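Local coordinates for protein BexL (Amycolatopsis orientalis, PDB 4XRW) that probably acts as a di-domain aromatase/cyclase of a type II polyketide synthase, cyclising and dehydrating a polyketide chain in the BE-7585A biosynthetic pathway, at residues V37-L40 with V41-A45; P184-D187 with V188-V192. One frame throughout, in Å; residues are numbered along the deposited sequence.

Contact 1 (V37-L40 with V41-A45); sequences VYRL and VAEVA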
loop_
_atom_site.group_PDB
_atom_site.type_symbol
_atom_site.label_atom_id
_atom_site.label_comp_id
_atom_site.label_asym_id
_atom_site.label_seq_id
_atom_site.Cartn_x
_atom_site.Cartn_y
_atom_site.Cartn_z
ATOM N N VAL A 37 -16.554 7.025 -2.753
ATOM C CA VAL A 37 -15.295 7.751 -2.671
ATOM C C VAL A 37 -15.035 8.118 -1.217
ATOM O O VAL A 37 -13.919 7.947 -0.727
ATOM C CB VAL A 37 -15.299 9.013 -3.539
ATOM C CG1 VAL A 37 -14.030 9.829 -3.348
ATOM C CG2 VAL A 37 -15.458 8.624 -5.014
ATOM N N TYR A 38 -16.065 8.622 -0.540
ATOM C CA TYR A 38 -15.960 8.944 0.882
ATOM C C TYR A 38 -15.482 7.739 1.653
ATOM O O TYR A 38 -14.556 7.841 2.472
ATOM C CB TYR A 38 -17.293 9.411 1.475
ATOM C CG TYR A 38 -17.201 9.599 2.982
ATOM C CD1 TYR A 38 -16.741 10.791 3.524
ATOM C CD2 TYR A 38 -17.525 8.574 3.850
ATOM C CE1 TYR A 38 -16.624 10.960 4.896
ATOM C CE2 TYR A 38 -17.424 8.741 5.213
ATOM C CZ TYR A 38 -16.977 9.931 5.727
ATOM O OH TYR A 38 -16.872 10.083 7.095
ATOM N N ARG A 39 -16.113 6.599 1.408
ATOM C CA ARG A 39 -15.774 5.367 2.119
ATOM C C ARG A 39 -14.318 4.969 1.911
ATOM O O ARG A 39 -13.680 4.477 2.833
ATOM C CB ARG A 39 -16.688 4.219 1.679
ATOM C CG ARG A 39 -16.456 2.927 2.447
ATOM C CD ARG A 39 -17.229 1.755 1.853
ATOM N NE ARG A 39 -16.579 1.186 0.667
ATOM C CZ ARG A 39 -15.521 0.370 0.699
ATOM N NH1 ARG A 39 -14.945 0.034 1.862
ATOM N NH2 ARG A 39 -15.015 -0.093 -0.436
ATOM N N LEU A 40 -13.789 5.176 0.708
ATOM C CA LEU A 40 -12.418 4.733 0.413
ATOM C C LEU A 40 -11.368 5.591 1.115
ATOM O O LEU A 40 -10.285 5.106 1.491
ATOM C CB LEU A 40 -12.178 4.718 -1.101
ATOM C CG LEU A 40 -12.949 3.635 -1.887
ATOM C CD1 LEU A 40 -12.994 3.972 -3.365
ATOM C CD2 LEU A 40 -12.314 2.266 -1.708
ATOM N N VAL A 41 -11.686 6.861 1.325
ATOM C CA VAL A 41 -10.780 7.738 2.045
ATOM C C VAL A 41 -11.013 7.621 3.544
ATOM O O VAL A 41 -10.078 7.748 4.344
ATOM C CB VAL A 41 -10.941 9.182 1.582
ATOM C CG1 VAL A 41 -9.953 10.111 2.306
ATOM C CG2 VAL A 41 -10.753 9.267 0.047
ATOM N N ALA A 42 -12.247 7.363 3.945
ATOM C CA ALA A 42 -12.541 7.290 5.378
ATOM C C ALA A 42 -12.001 5.992 5.990
ATOM O O ALA A 42 -11.464 5.997 7.115
ATOM C CB ALA A 42 -14.036 7.411 5.618
ATOM N N GLU A 43 -12.127 4.894 5.255
ATOM C CA GLU A 43 -11.695 3.578 5.737
ATOM C C GLU A 43 -10.255 3.265 5.265
ATOM O O GLU A 43 -10.022 2.932 4.106
ATOM C CB GLU A 43 -12.684 2.516 5.276
ATOM C CG GLU A 43 -14.106 2.781 5.828
ATOM C CD GLU A 43 -15.114 1.669 5.508
ATOM O OE1 GLU A 43 -14.730 0.642 4.898
ATOM O OE2 GLU A 43 -16.300 1.835 5.880
ATOM N N VAL A 44 -9.301 3.419 6.180
ATOM C CA VAL A 44 -7.881 3.523 5.809
ATOM C C VAL A 44 -7.272 2.230 5.316
ATOM O O VAL A 44 -6.179 2.227 4.764
ATOM C CB VAL A 44 -7.043 4.049 7.001
ATOM C CG1 VAL A 44 -7.632 5.370 7.496
ATOM C CG2 VAL A 44 -6.979 3.046 8.120
ATOM N N ALA A 45 -7.960 1.123 5.528
ATOM C CA ALA A 45 -7.521 -0.135 4.971
ATOM C C ALA A 45 -7.460 0.006 3.431
ATOM O O ALA A 45 -6.725 -0.733 2.751
ATOM C CB ALA A 45 -8.471 -1.265 5.397
#
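Arg39 and Glu43, one helical turn apart, meet through a salt bridge in which NH1 of Arg39 lies 3.1 Å from OE1 of Glu43. The two flat groups are far from coplanar: the guanidinium and carboxylate planes stand 74° apart. OE1 sits at the guanidinium edge, close to its plane, whereas NH1 reaches OE1 from above the carboxylate plane, and the N-H points at it only moderately straight. With chi1 at -176°, CG of Arg39 comes 3.6 Å from CD of Glu43; a bend at chi3, beyond CD, then directs the guanidinium. NE forms a second salt bridge, to Glu36, so the guanidinium serves two acids through different nitrogens; an alanine here would probably leave both Glu36 and Glu43 without their positive mate. The pair marks the C-terminal end of helix 34-42, one of the short helices of the first helix-grip domain, whose last regular bond runs from Glu43 N to Arg39 O at 2.9 Å. On a neighbouring flank, CB of Ala42 lies over one face of the Tyr38 ring, 4.0 Å from its centroid and 27° off the normal, a CH-pi contact closest at CE2 (3.7 Å). Ile95 and Leu88 touch both residues, joining this flank to the sheet.

Contact 2 (P184-D187 with V188-V192); sequences PAKD and VYDFV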
loop_
_atom_site.group_PDB
_atom_site.type_symbol
_atom_site.label_atom_id
_atom_site.label_comp_id
_atom_site.label_asym_id
_atom_site.label_seq_id
_atom_site.Cartn_x
_atom_site.Cartn_y
_atom_site.Cartn_z
ATOM N N PRO A 184 5.779 -21.959 17.180
ATOM C CA PRO A 184 5.373 -20.615 17.621
ATOM C C PRO A 184 5.383 -19.624 16.467
ATOM O O PRO A 184 6.203 -19.747 15.547
ATOM C CB PRO A 184 6.415 -20.235 18.672
ATOM C CG PRO A 184 7.439 -21.330 18.667
ATOM C CD PRO A 184 6.884 -22.508 17.977
ATOM N N ALA A 185 4.476 -18.657 16.534
ATOM C CA ALA A 185 4.323 -17.655 15.493
ATOM C C ALA A 185 5.634 -16.936 15.271
ATOM O O ALA A 185 5.988 -16.596 14.132
ATOM C CB ALA A 185 3.228 -16.652 15.868
ATOM N N LYS A 186 6.366 -16.707 16.345
ATOM C CA LYS A 186 7.631 -16.016 16.242
ATOM C C LYS A 186 8.599 -16.666 15.255
ATOM O O LYS A 186 9.289 -15.974 14.508
ATOM C CB LYS A 186 8.286 -15.910 17.610
ATOM C CG LYS A 186 9.712 -15.393 17.555
ATOM C CD LYS A 186 10.219 -15.074 18.952
ATOM C CE LYS A 186 11.461 -14.209 18.920
ATOM N NZ LYS A 186 12.545 -14.786 18.120
ATOM N N ASP A 187 8.694 -17.991 15.260
ATOM C CA ASP A 187 9.645 -18.638 14.352
ATOM C C ASP A 187 9.212 -18.570 12.889
ATOM O O ASP A 187 10.057 -18.548 11.997
ATOM C CB ASP A 187 9.862 -20.091 14.779
ATOM C CG ASP A 187 10.444 -20.197 16.194
ATOM O OD1 ASP A 187 11.085 -19.221 16.650
ATOM O OD2 ASP A 187 10.268 -21.257 16.841
ATOM N N VAL A 188 7.910 -18.524 12.632
ATOM C CA VAL A 188 7.424 -18.411 11.288
ATOM C C VAL A 188 7.607 -16.958 10.803
ATOM O O VAL A 188 8.135 -16.692 9.722
ATOM C CB VAL A 188 5.948 -18.810 11.194
ATOM C CG1 VAL A 188 5.498 -18.729 9.770
ATOM C CG2 VAL A 188 5.720 -20.242 11.777
ATOM N N TYR A 189 7.152 -16.032 11.629
ATOM C CA TYR A 189 7.384 -14.600 11.393
ATOM C C TYR A 189 8.839 -14.296 11.065
ATOM O O TYR A 189 9.131 -13.608 10.089
ATOM C CB TYR A 189 6.965 -13.794 12.627
ATOM C CG TYR A 189 7.321 -12.314 12.563
ATOM C CD1 TYR A 189 6.431 -11.388 12.000
ATOM C CD2 TYR A 189 8.535 -11.859 13.028
ATOM C CE1 TYR A 189 6.767 -10.016 11.935
ATOM C CE2 TYR A 189 8.876 -10.514 12.970
ATOM C CZ TYR A 189 7.982 -9.604 12.431
ATOM O OH TYR A 189 8.334 -8.279 12.387
ATOM N N ASP A 190 9.769 -14.758 11.921
ATOM C CA ASP A 190 11.185 -14.481 11.727
ATOM C C ASP A 190 11.673 -14.966 10.381
ATOM O O ASP A 190 12.505 -14.322 9.755
ATOM C CB ASP A 190 12.059 -15.122 12.816
ATOM C CG ASP A 190 11.960 -14.412 14.187
ATOM O OD1 ASP A 190 11.460 -13.264 14.289
ATOM O OD2 ASP A 190 12.408 -15.023 15.179
ATOM N N PHE A 191 11.203 -16.121 9.928
ATOM C CA PHE A 191 11.619 -16.620 8.620
ATOM C C PHE A 191 11.240 -15.640 7.486
ATOM O O PHE A 191 12.021 -15.423 6.564
ATOM C CB PHE A 191 10.988 -18.002 8.346
ATOM C CG PHE A 191 11.397 -18.614 7.046
ATOM C CD1 PHE A 191 10.716 -18.337 5.858
ATOM C CD2 PHE A 191 12.477 -19.488 6.992
ATOM C CE1 PHE A 191 11.098 -18.894 4.673
ATOM C CE2 PHE A 191 12.866 -20.055 5.803
ATOM C CZ PHE A 191 12.173 -19.779 4.636
ATOM N N VAL A 192 10.040 -15.084 7.555
ATOM C CA VAL A 192 9.576 -14.141 6.502
ATOM C C VAL A 192 10.164 -12.712 6.699
ATOM O O VAL A 192 10.457 -12.014 5.726
ATOM C CB VAL A 192 8.044 -14.082 6.464
ATOM C CG1 VAL A 192 7.599 -13.230 5.372
ATOM C CG2 VAL A 192 7.467 -15.524 6.262
HETATM O O HOH W 1 13.134 -17.379 15.121
#
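Lys186 reaches Asp190, four residues further on, and its side chain can be traced atom by atom against that carboxylate. CB points away from the following turn, but CG, set anti to the backbone N (chi1 171°), already lies 3.6 Å from OD2 of Asp190. The chain stays extended as far as CE, which is 3.9 Å from OD2 of Asp190, and only at chi4 does a turn to -55° bring NZ toward the acid. NZ closes the path with a salt bridge to OD2 of Asp190 at 3.0 Å, arriving at the syn lone pair, the side of the other oxygen. The two side chains thus run across each other at an angle, with the lysine methylenes passing beside the acid before the charges join.

OD2 of Asp190 has a second donor in a water at 2.5 Å, which also donates to OD1 of Asp187 at 3.2 Å. The two carboxylates stand near each other, 4.6 Å from Asp187 OD1 to Asp190 OD2, and the water between them and the ammonium at OD2 probably both ease the like-charge repulsion. Beneath the pair, the backbone bond from Asp190 N to Lys186 O, 2.9 Å with an N-H...O angle of 162°, belongs to the helical spacing that brings the two side chains to the same flank. His243, in a loop, touches both Lys186 and Asp190, while Val188 packs on Phe266 and Ala276 of the sheet and on Ala325 of helix 299-326.

Pro184 at the N-cap position shows that this is the start of the helix. With four residues from Lys186 to Asp190, the arrangement is an i to i+4 salt bridge on the outer side of the first turns of helix 185-193, a short helix of the second helix-grip domain.

In the fold
Contacts 1 and 2 lie in the two different helix-grip domains, with centres 32 Å apart and nearest atoms about 19 Å apart, yet they lie on corresponding helices: each belongs to the first helix after the opening strand of its domain's seven-stranded antiparallel sheet. In both, valines are buried against the sheet, while the i to i+4 salt bridge faces outward, with Glu43 and Lys186 exposed. Contact 1 sits at the helix's C-terminal end, about 14 Å from the chain centre, and adds a CH-pi contact; contact 2 sits at the N-terminal end, about 23 Å out, where the base is a lysine one turn earlier, the acid Asp190 takes the position of Arg39, and a water joins two acids.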